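Local coordinates for SJCHGC06286 protein (Schistosoma japonicum, PDB 3QBR) that probably binds BH domains of partner proteins, as a member of the Bcl-2 family of apoptosis regulators, here without its C-terminal tail, at residues A[21-26]-A[50-55]; A[63-68]-A[171-176]; A[100-105]-A[146-151]. All coordinates share one frame; numbering follows the deposited sequence.

The chain is an all-helical Bcl-2 bundle, and the three contacts tie different parts of it together. Interactions 1 and 3 have centres about 18 Å apart and touch directly: H26 of 21-26 and Q146 of 146-151 meet at CE1 and OE1, 3.5 Å apart, with I149 packed beside them. Interaction 2 has its centre about 17 Å from that of interaction 1, with nearest atoms about 5 Å apart. Interactions 2 and 3 lie on opposite sides of the chain's centre, about 25 Å between centres. A chain of another protein packs on L68 and F176 of interaction 2 and on F105 of interaction 3, consistent with a ligand in the BH3-binding groove of this family.

Interaction 1 (A[21-26]-A[50-55]); sequences TSTLCH and IDLTCV
This contact belongs to the N-terminal helix of the Bcl-2 bundle: T23 on one turn of helix 17-31 meets L52, T53 and V55 in the extended linker that leads from helix 35-48 into helix 58-79. T23 sits at the middle. Its OG1 lies beside the backbone N (chi1 -60°) and CG2 anti to it, which turns the two branches to different residues of the linker. OG1 is already bonded to the carbonyl oxygen of L19 one helical turn back, and also receives a weak hydrogen bond from the amide N of T53 at 3.4 Å. CG2 lies 4.0 Å from V55 CG2, the two side chains sliding past each other in opposite directions. A water joins the segments as well, 2.9 Å from S22 OG and donating to the carbonyl oxygen of D51. C54 turns away from the helix, and in a structure of this protein it forms an interchain disulfide. On the next turn H26 receives two methyl groups obliquely to its ring: L52 CD2 lies 3.9 Å from CD2 of H26, while I50 comes tip to tip with the imidazole, its CD1 4.0 Å from H26 NE2.

Interaction 2 (A[63-68]-A[171-176]); sequences HSLLQL and SGLIEF
S64 and I174 mark the closest backbone approach, with CA atoms 5.6 Å apart, where helix 63-68 and the short helix 172-176 cross at 50° with their axes 8.9 Å apart. The small side chain of S64 points into this crossing and lies against backbone: its OG is 3.3 Å from I174 CA. That hydroxyl has its polar partners elsewhere, a hydrogen bond with S177 OG, just past the short helix, and a weak one with E60 O on its own helix. On one flank of the serine, L173 reaches in between two leucines. Its CD1 approaches L65 CG at 4.2 Å, and its other methyl, CD2, lies 4.3 Å from L68 CD1. L68 also meets F176, whose ring is set beside it with CG anti to the backbone N (chi1 177°). CD1 of the leucine comes to the ring edge near its plane, 3.7 Å from F176 CD2, while L68 CD2 is 4.1 Å from F176 CE2. The ring also meets W119 on helix 119-137, and it packs on an aromatic side chain of a chain of another protein. By sequence and position helix 58-79 probably carries the BH3-like region and the sequence running into 172-176 resembles BH2, so this buried apolar seam is probably one end of the hydrophobic groove with which Bcl-2 proteins receive a BH3 helix.

Interaction 3 (A[100-105]-A[146-151]); sequences TALEIF and QMLIKT
M147 leaves its helix toward 100-105 and bends, so that its thioether end meets L102 and E103. CG is anti to the backbone N, after which turns at chi2 (-94°) and chi3 (-65°) carry SD and then CE round to the leucine. The terminal CE lies against one side of L102, 3.8 Å from CD2 and 3.9 Å from both CB and CG. SD lies against the aliphatic part of E103, 4.0 Å from CB and equally far from CG. E103 runs extended beyond CG, and the side chains of E103 and M147 cross obliquely. T151, one turn on from M147, brings its hydroxyl to the same stretch of E103: OG1 is 3.5 Å from E103 CG and 3.8 Å from OE1. Deeper in, L148 CD2 approaches L102 CG at 4.4 Å, and behind it L148 packs on L129, L132 and L136 of helix 119-137. The two helices run roughly in the same direction, 37° apart with axes separated by 10.4 Å, a spacing that the long methionine spans. No hydrogen bond or salt bridge joins the segments; the interface of helices 99-113 and 142-159 here rests on dispersion and shape, with the glutamate contributing its CB and CG methylenes and its carboxylate making no hydrogen bond across the contact.

Interaction 1 (A[21-26]-A[50-55])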
loop_
_atom_site.group_PDB
_atom_site.type_symbol
_atom_site.label_atom_id
_atom_site.label_comp_id
_atom_site.label_asym_id
_atom_site.label_seq_id
_atom_site.Cartn_x
_atom_site.Cartn_y
_atom_site.Cartn_z
ATOM N N THR A 21 5.250 -6.501 8.760
ATOM C CA THR A 21 4.430 -5.826 7.753
ATOM C C THR A 21 5.264 -4.864 6.915
ATOM O O THR A 21 5.063 -4.710 5.709
ATOM C CB THR A 21 3.189 -5.094 8.338
ATOM O OG1 THR A 21 3.522 -3.743 8.624
ATOM C CG2 THR A 21 2.694 -5.761 9.597
ATOM N N SER A 22 6.208 -4.220 7.563
ATOM C CA SER A 22 7.184 -3.391 6.868
ATOM C C SER A 22 7.914 -4.160 5.743
ATOM O O SER A 22 7.968 -3.713 4.591
ATOM C CB SER A 22 8.179 -2.817 7.893
ATOM O OG SER A 22 9.169 -2.043 7.260
ATOM N N THR A 23 8.453 -5.328 6.082
ATOM C CA THR A 23 9.186 -6.154 5.125
ATOM C C THR A 23 8.317 -6.538 3.923
ATOM O O THR A 23 8.811 -6.657 2.795
ATOM C CB THR A 23 9.756 -7.444 5.796
ATOM O OG1 THR A 23 10.660 -7.105 6.857
ATOM C CG2 THR A 23 10.465 -8.298 4.781
ATOM N N LEU A 24 7.021 -6.736 4.161
ATOM C CA LEU A 24 6.114 -7.090 3.065
ATOM C C LEU A 24 5.946 -5.939 2.094
ATOM O O LEU A 24 5.884 -6.148 0.881
ATOM C CB LEU A 24 4.754 -7.487 3.587
ATOM C CG LEU A 24 4.440 -8.969 3.588
ATOM C CD1 LEU A 24 3.027 -9.150 4.165
ATOM C CD2 LEU A 24 4.564 -9.538 2.166
ATOM N N CYS A 25 5.874 -4.723 2.634
ATOM C CA CYS A 25 5.742 -3.554 1.780
ATOM C C CYS A 25 6.922 -3.406 0.863
ATOM O O CYS A 25 6.726 -3.293 -0.349
ATOM C CB CYS A 25 5.578 -2.275 2.586
ATOM S SG CYS A 25 4.022 -2.253 3.402
ATOM N N HIS A 26 8.133 -3.383 1.439
ATOM C CA HIS A 26 9.368 -3.394 0.629
ATOM C C HIS A 26 9.359 -4.471 -0.484
ATOM O O HIS A 26 9.437 -4.149 -1.669
ATOM C CB HIS A 26 10.614 -3.500 1.514
ATOM C CG HIS A 26 10.822 -2.314 2.400
ATOM N ND1 HIS A 26 11.082 -1.053 1.908
ATOM C CD2 HIS A 26 10.803 -2.190 3.746
ATOM C CE1 HIS A 26 11.215 -0.204 2.911
ATOM N NE2 HIS A 26 11.054 -0.870 4.038
ATOM N N ILE A 50 17.947 -0.353 6.687
ATOM C CA ILE A 50 16.934 -0.618 7.686
ATOM C C ILE A 50 16.722 -2.112 7.847
ATOM O O ILE A 50 17.158 -2.921 7.014
ATOM C CB ILE A 50 15.597 0.089 7.364
ATOM C CG1 ILE A 50 15.104 -0.293 5.966
ATOM C CG2 ILE A 50 15.739 1.588 7.531
ATOM C CD1 ILE A 50 14.521 -1.680 5.906
ATOM N N ASP A 51 16.036 -2.452 8.933
ATOM C CA ASP A 51 15.871 -3.827 9.373
ATOM C C ASP A 51 14.790 -4.578 8.577
ATOM O O ASP A 51 13.767 -4.012 8.186
ATOM C CB ASP A 51 15.577 -3.863 10.885
ATOM C CG ASP A 51 16.026 -5.163 11.542
ATOM O OD1 ASP A 51 16.704 -5.982 10.879
ATOM O OD2 ASP A 51 15.703 -5.369 12.728
ATOM N N LEU A 52 15.053 -5.855 8.333
ATOM C CA LEU A 52 14.100 -6.753 7.702
ATOM C C LEU A 52 14.162 -8.131 8.381
ATOM O O LEU A 52 15.253 -8.660 8.667
ATOM C CB LEU A 52 14.396 -6.883 6.207
ATOM C CG LEU A 52 14.561 -5.557 5.448
ATOM C CD1 LEU A 52 15.406 -5.750 4.180
ATOM C CD2 LEU A 52 13.185 -4.902 5.134
ATOM N N THR A 53 12.994 -8.701 8.663
ATOM C CA THR A 53 12.940 -10.092 9.062
ATOM C C THR A 53 12.566 -10.943 7.874
ATOM O O THR A 53 12.528 -10.489 6.735
ATOM C CB THR A 53 11.907 -10.341 10.155
ATOM O OG1 THR A 53 10.605 -10.054 9.639
ATOM C CG2 THR A 53 12.192 -9.452 11.342
ATOM N N CYS A 54 12.294 -12.197 8.165
ATOM C CA CYS A 54 11.830 -13.127 7.172
ATOM C C CYS A 54 10.351 -13.334 7.475
ATOM O O CYS A 54 9.975 -13.634 8.610
ATOM C CB CYS A 54 12.636 -14.434 7.274
ATOM S SG CYS A 54 11.817 -15.948 6.704
ATOM N N VAL A 55 9.516 -13.157 6.461
ATOM C CA VAL A 55 8.071 -13.320 6.613
ATOM C C VAL A 55 7.669 -14.742 6.254
ATOM O O VAL A 55 8.084 -15.262 5.218
ATOM C CB VAL A 55 7.294 -12.319 5.718
ATOM C CG1 VAL A 55 5.783 -12.558 5.813
ATOM C CG2 VAL A 55 7.662 -10.874 6.094
HETATM O O HOH W 1 11.418 -2.323 9.131
#

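Interaction 2 (A[63-68]-A[171-176])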
loop_
_atom_site.group_PDB
_atom_site.type_symbol
_atom_site.label_atom_id
_atom_site.label_comp_id
_atom_site.label_asym_id
_atom_site.label_seq_id
_atom_site.Cartn_x
_atom_site.Cartn_y
_atom_site.Cartn_z
ATOM N N HIS A 63 2.906 -13.134 -4.065
ATOM C CA HIS A 63 2.190 -13.605 -5.254
ATOM C C HIS A 63 0.687 -13.256 -5.222
ATOM O O HIS A 63 0.137 -12.699 -6.185
ATOM C CB HIS A 63 2.374 -15.113 -5.458
ATOM C CG HIS A 63 3.749 -15.504 -5.901
ATOM N ND1 HIS A 63 4.539 -14.702 -6.703
ATOM C CD2 HIS A 63 4.481 -16.626 -5.668
ATOM C CE1 HIS A 63 5.695 -15.301 -6.930
ATOM N NE2 HIS A 63 5.682 -16.472 -6.315
ATOM N N SER A 64 0.034 -13.585 -4.110
ATOM C CA SER A 64 -1.360 -13.241 -3.918
ATOM C C SER A 64 -1.547 -11.763 -4.120
ATOM O O SER A 64 -2.460 -11.345 -4.824
ATOM C CB SER A 64 -1.842 -13.626 -2.519
ATOM O OG SER A 64 -2.009 -15.023 -2.426
ATOM N N LEU A 65 -0.690 -10.963 -3.502
ATOM C CA LEU A 65 -0.862 -9.514 -3.579
ATOM C C LEU A 65 -0.726 -8.989 -5.003
ATOM O O LEU A 65 -1.366 -8.005 -5.369
ATOM C CB LEU A 65 0.136 -8.806 -2.684
ATOM C CG LEU A 65 -0.312 -8.610 -1.264
ATOM C CD1 LEU A 65 0.853 -8.007 -0.527
ATOM C CD2 LEU A 65 -1.543 -7.681 -1.241
ATOM N N LEU A 66 0.131 -9.630 -5.794
ATOM C CA LEU A 66 0.337 -9.203 -7.171
ATOM C C LEU A 66 -0.930 -9.513 -7.942
ATOM O O LEU A 66 -1.430 -8.685 -8.703
ATOM C CB LEU A 66 1.568 -9.867 -7.830
ATOM C CG LEU A 66 2.956 -9.377 -7.377
ATOM C CD1 LEU A 66 4.026 -10.361 -7.777
ATOM C CD2 LEU A 66 3.307 -8.020 -7.902
ATOM N N GLN A 67 -1.463 -10.704 -7.732
ATOM C CA GLN A 67 -2.712 -11.029 -8.386
ATOM C C GLN A 67 -3.818 -10.034 -7.994
ATOM O O GLN A 67 -4.494 -9.490 -8.857
ATOM C CB GLN A 67 -3.111 -12.455 -8.074
ATOM C CG GLN A 67 -4.450 -12.851 -8.682
ATOM C CD GLN A 67 -5.016 -14.066 -7.988
ATOM O OE1 GLN A 67 -4.483 -15.163 -8.129
ATOM N NE2 GLN A 67 -6.075 -13.869 -7.192
ATOM N N LEU A 68 -3.943 -9.764 -6.698
ATOM C CA LEU A 68 -5.029 -8.965 -6.139
ATOM C C LEU A 68 -4.881 -7.461 -6.379
ATOM O O LEU A 68 -5.879 -6.764 -6.515
ATOM C CB LEU A 68 -5.166 -9.238 -4.631
ATOM C CG LEU A 68 -5.637 -10.624 -4.169
ATOM C CD1 LEU A 68 -5.427 -10.793 -2.664
ATOM C CD2 LEU A 68 -7.087 -10.877 -4.516
ATOM N N SER A 171 -0.894 -14.220 6.094
ATOM C CA SER A 171 -1.120 -15.349 5.188
ATOM C C SER A 171 -2.574 -15.507 4.804
ATOM O O SER A 171 -2.879 -16.272 3.908
ATOM C CB SER A 171 -0.636 -16.658 5.807
ATOM O OG SER A 171 0.744 -16.605 6.073
ATOM N N GLY A 172 -3.467 -14.807 5.500
ATOM C CA GLY A 172 -4.870 -14.765 5.126
ATOM C C GLY A 172 -5.009 -14.504 3.638
ATOM O O GLY A 172 -5.833 -15.120 2.940
ATOM N N LEU A 173 -4.166 -13.601 3.151
ATOM C CA LEU A 173 -4.186 -13.198 1.750
ATOM C C LEU A 173 -4.103 -14.403 0.788
ATOM O O LEU A 173 -4.748 -14.431 -0.267
ATOM C CB LEU A 173 -3.057 -12.185 1.490
ATOM C CG LEU A 173 -3.243 -10.829 2.168
ATOM C CD1 LEU A 173 -1.913 -10.117 2.296
ATOM C CD2 LEU A 173 -4.292 -9.959 1.427
ATOM N N ILE A 174 -3.302 -15.391 1.155
ATOM C CA ILE A 174 -3.092 -16.529 0.282
ATOM C C ILE A 174 -4.442 -17.177 -0.026
ATOM O O ILE A 174 -4.874 -17.239 -1.180
ATOM C CB ILE A 174 -2.124 -17.530 0.912
ATOM C CG1 ILE A 174 -0.752 -16.868 1.093
ATOM C CG2 ILE A 174 -2.033 -18.773 0.048
ATOM C CD1 ILE A 174 0.240 -17.705 1.853
ATOM N N GLU A 175 -5.130 -17.615 1.019
ATOM C CA GLU A 175 -6.455 -18.195 0.863
ATOM C C GLU A 175 -7.477 -17.188 0.323
ATOM O O GLU A 175 -8.245 -17.515 -0.567
ATOM C CB GLU A 175 -6.929 -18.765 2.192
ATOM C CG GLU A 175 -7.997 -19.830 2.072
ATOM C CD GLU A 175 -8.257 -20.521 3.409
ATOM O OE1 GLU A 175 -9.162 -21.385 3.484
ATOM O OE2 GLU A 175 -7.551 -20.196 4.394
ATOM N N PHE A 176 -7.494 -15.972 0.858
ATOM C CA PHE A 176 -8.428 -14.961 0.362
ATOM C C PHE A 176 -8.471 -14.960 -1.159
ATOM O O PHE A 176 -9.517 -14.728 -1.773
ATOM C CB PHE A 176 -8.042 -13.569 0.857
ATOM C CG PHE A 176 -8.920 -12.467 0.321
ATOM C CD1 PHE A 176 -10.271 -12.414 0.640
ATOM C CD2 PHE A 176 -8.396 -11.480 -0.508
ATOM C CE1 PHE A 176 -11.088 -11.392 0.137
ATOM C CE2 PHE A 176 -9.205 -10.447 -1.005
ATOM C CZ PHE A 176 -10.555 -10.409 -0.688
#

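Interaction 3 (A[100-105]-A[146-151])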
loop_
_atom_site.group_PDB
_atom_site.type_symbol
_atom_site.label_atom_id
_atom_site.label_comp_id
_atom_site.label_asym_id
_atom_site.label_seq_id
_atom_site.Cartn_x
_atom_site.Cartn_y
_atom_site.Cartn_z
ATOM N N THR A 100 5.395 16.108 6.509
ATOM C CA THR A 100 4.397 15.915 7.547
ATOM C C THR A 100 2.965 16.241 7.089
ATOM O O THR A 100 2.000 15.657 7.594
ATOM C CB THR A 100 4.805 16.672 8.834
ATOM O OG1 THR A 100 3.739 16.626 9.787
ATOM C CG2 THR A 100 5.166 18.108 8.517
ATOM N N ALA A 101 2.830 17.143 6.118
ATOM C CA ALA A 101 1.524 17.385 5.501
ATOM C C ALA A 101 1.046 16.130 4.812
ATOM O O ALA A 101 -0.139 15.800 4.867
ATOM C CB ALA A 101 1.582 18.527 4.493
ATOM N N LEU A 102 1.978 15.444 4.152
ATOM C CA LEU A 102 1.684 14.207 3.430
ATOM C C LEU A 102 1.322 13.043 4.365
ATOM O O LEU A 102 0.480 12.211 4.029
ATOM C CB LEU A 102 2.859 13.824 2.535
ATOM C CG LEU A 102 2.689 12.559 1.694
ATOM C CD1 LEU A 102 1.463 12.653 0.784
ATOM C CD2 LEU A 102 3.948 12.292 0.882
ATOM N N GLU A 103 1.942 12.984 5.535
ATOM C CA GLU A 103 1.557 11.965 6.494
ATOM C C GLU A 103 0.080 12.177 6.825
ATOM O O GLU A 103 -0.748 11.280 6.645
ATOM C CB GLU A 103 2.421 12.040 7.749
ATOM C CG GLU A 103 2.454 10.749 8.555
ATOM C CD GLU A 103 3.474 10.781 9.696
ATOM O OE1 GLU A 103 3.230 10.134 10.741
ATOM O OE2 GLU A 103 4.520 11.454 9.550
ATOM N N ILE A 104 -0.237 13.386 7.284
ATOM C CA ILE A 104 -1.612 13.800 7.553
ATOM C C ILE A 104 -2.635 13.316 6.513
ATOM O O ILE A 104 -3.616 12.634 6.842
ATOM C CB ILE A 104 -1.724 15.337 7.622
ATOM C CG1 ILE A 104 -0.809 15.910 8.712
ATOM C CG2 ILE A 104 -3.174 15.745 7.815
ATOM C CD1 ILE A 104 -0.442 14.920 9.770
ATOM N N PHE A 105 -2.428 13.690 5.260
ATOM C CA PHE A 105 -3.384 13.299 4.248
ATOM C C PHE A 105 -3.413 11.808 4.088
ATOM O O PHE A 105 -4.493 11.220 3.998
ATOM C CB PHE A 105 -3.081 13.957 2.924
ATOM C CG PHE A 105 -3.063 15.438 3.003
ATOM C CD1 PHE A 105 -3.841 16.087 3.949
ATOM C CD2 PHE A 105 -2.285 16.189 2.136
ATOM C CE1 PHE A 105 -3.838 17.463 4.045
ATOM C CE2 PHE A 105 -2.282 17.567 2.218
ATOM C CZ PHE A 105 -3.059 18.208 3.177
ATOM N N GLN A 146 10.099 6.582 1.881
ATOM C CA GLN A 146 10.376 5.857 3.112
ATOM C C GLN A 146 9.395 6.253 4.181
ATOM O O GLN A 146 9.108 5.485 5.099
ATOM C CB GLN A 146 11.805 6.108 3.604
ATOM C CG GLN A 146 12.882 5.323 2.842
ATOM C CD GLN A 146 12.504 3.852 2.579
ATOM O OE1 GLN A 146 12.056 3.133 3.490
ATOM N NE2 GLN A 146 12.703 3.401 1.326
ATOM N N MET A 147 8.881 7.469 4.084
ATOM C CA MET A 147 7.921 7.929 5.079
ATOM C C MET A 147 6.593 7.173 4.907
ATOM O O MET A 147 6.065 6.598 5.860
ATOM C CB MET A 147 7.738 9.432 4.960
ATOM C CG MET A 147 6.925 10.043 6.095
ATOM S SD MET A 147 5.192 10.153 5.645
ATOM C CE MET A 147 5.350 11.334 4.294
ATOM N N LEU A 148 6.079 7.143 3.679
ATOM C CA LEU A 148 4.847 6.420 3.396
ATOM C C LEU A 148 4.927 4.971 3.878
ATOM O O LEU A 148 4.016 4.469 4.551
ATOM C CB LEU A 148 4.529 6.450 1.900
ATOM C CG LEU A 148 4.037 7.780 1.350
ATOM C CD1 LEU A 148 3.826 7.689 -0.159
ATOM C CD2 LEU A 148 2.709 8.126 2.066
ATOM N N ILE A 149 6.027 4.302 3.535
ATOM C CA ILE A 149 6.205 2.911 3.930
ATOM C C ILE A 149 6.232 2.743 5.449
ATOM O O ILE A 149 5.678 1.786 5.976
ATOM C CB ILE A 149 7.466 2.319 3.320
ATOM C CG1 ILE A 149 7.302 2.204 1.808
ATOM C CG2 ILE A 149 7.721 0.960 3.906
ATOM C CD1 ILE A 149 8.606 1.872 1.103
ATOM N N LYS A 150 6.847 3.680 6.160
ATOM C CA LYS A 150 6.902 3.583 7.620
ATOM C C LYS A 150 5.538 3.826 8.252
ATOM O O LYS A 150 5.165 3.148 9.218
ATOM C CB LYS A 150 7.921 4.563 8.198
ATOM C CG LYS A 150 8.083 4.455 9.683
ATOM C CD LYS A 150 8.958 5.599 10.193
ATOM C CE LYS A 150 9.360 5.437 11.656
ATOM N NZ LYS A 150 10.113 6.638 12.131
ATOM N N THR A 151 4.800 4.791 7.696
ATOM C CA THR A 151 3.477 5.140 8.191
ATOM C C THR A 151 2.497 3.997 7.947
ATOM O O THR A 151 1.771 3.592 8.861
ATOM C CB THR A 151 2.973 6.446 7.562
ATOM O OG1 THR A 151 3.812 7.518 7.999
ATOM C CG2 THR A 151 1.563 6.730 7.984
#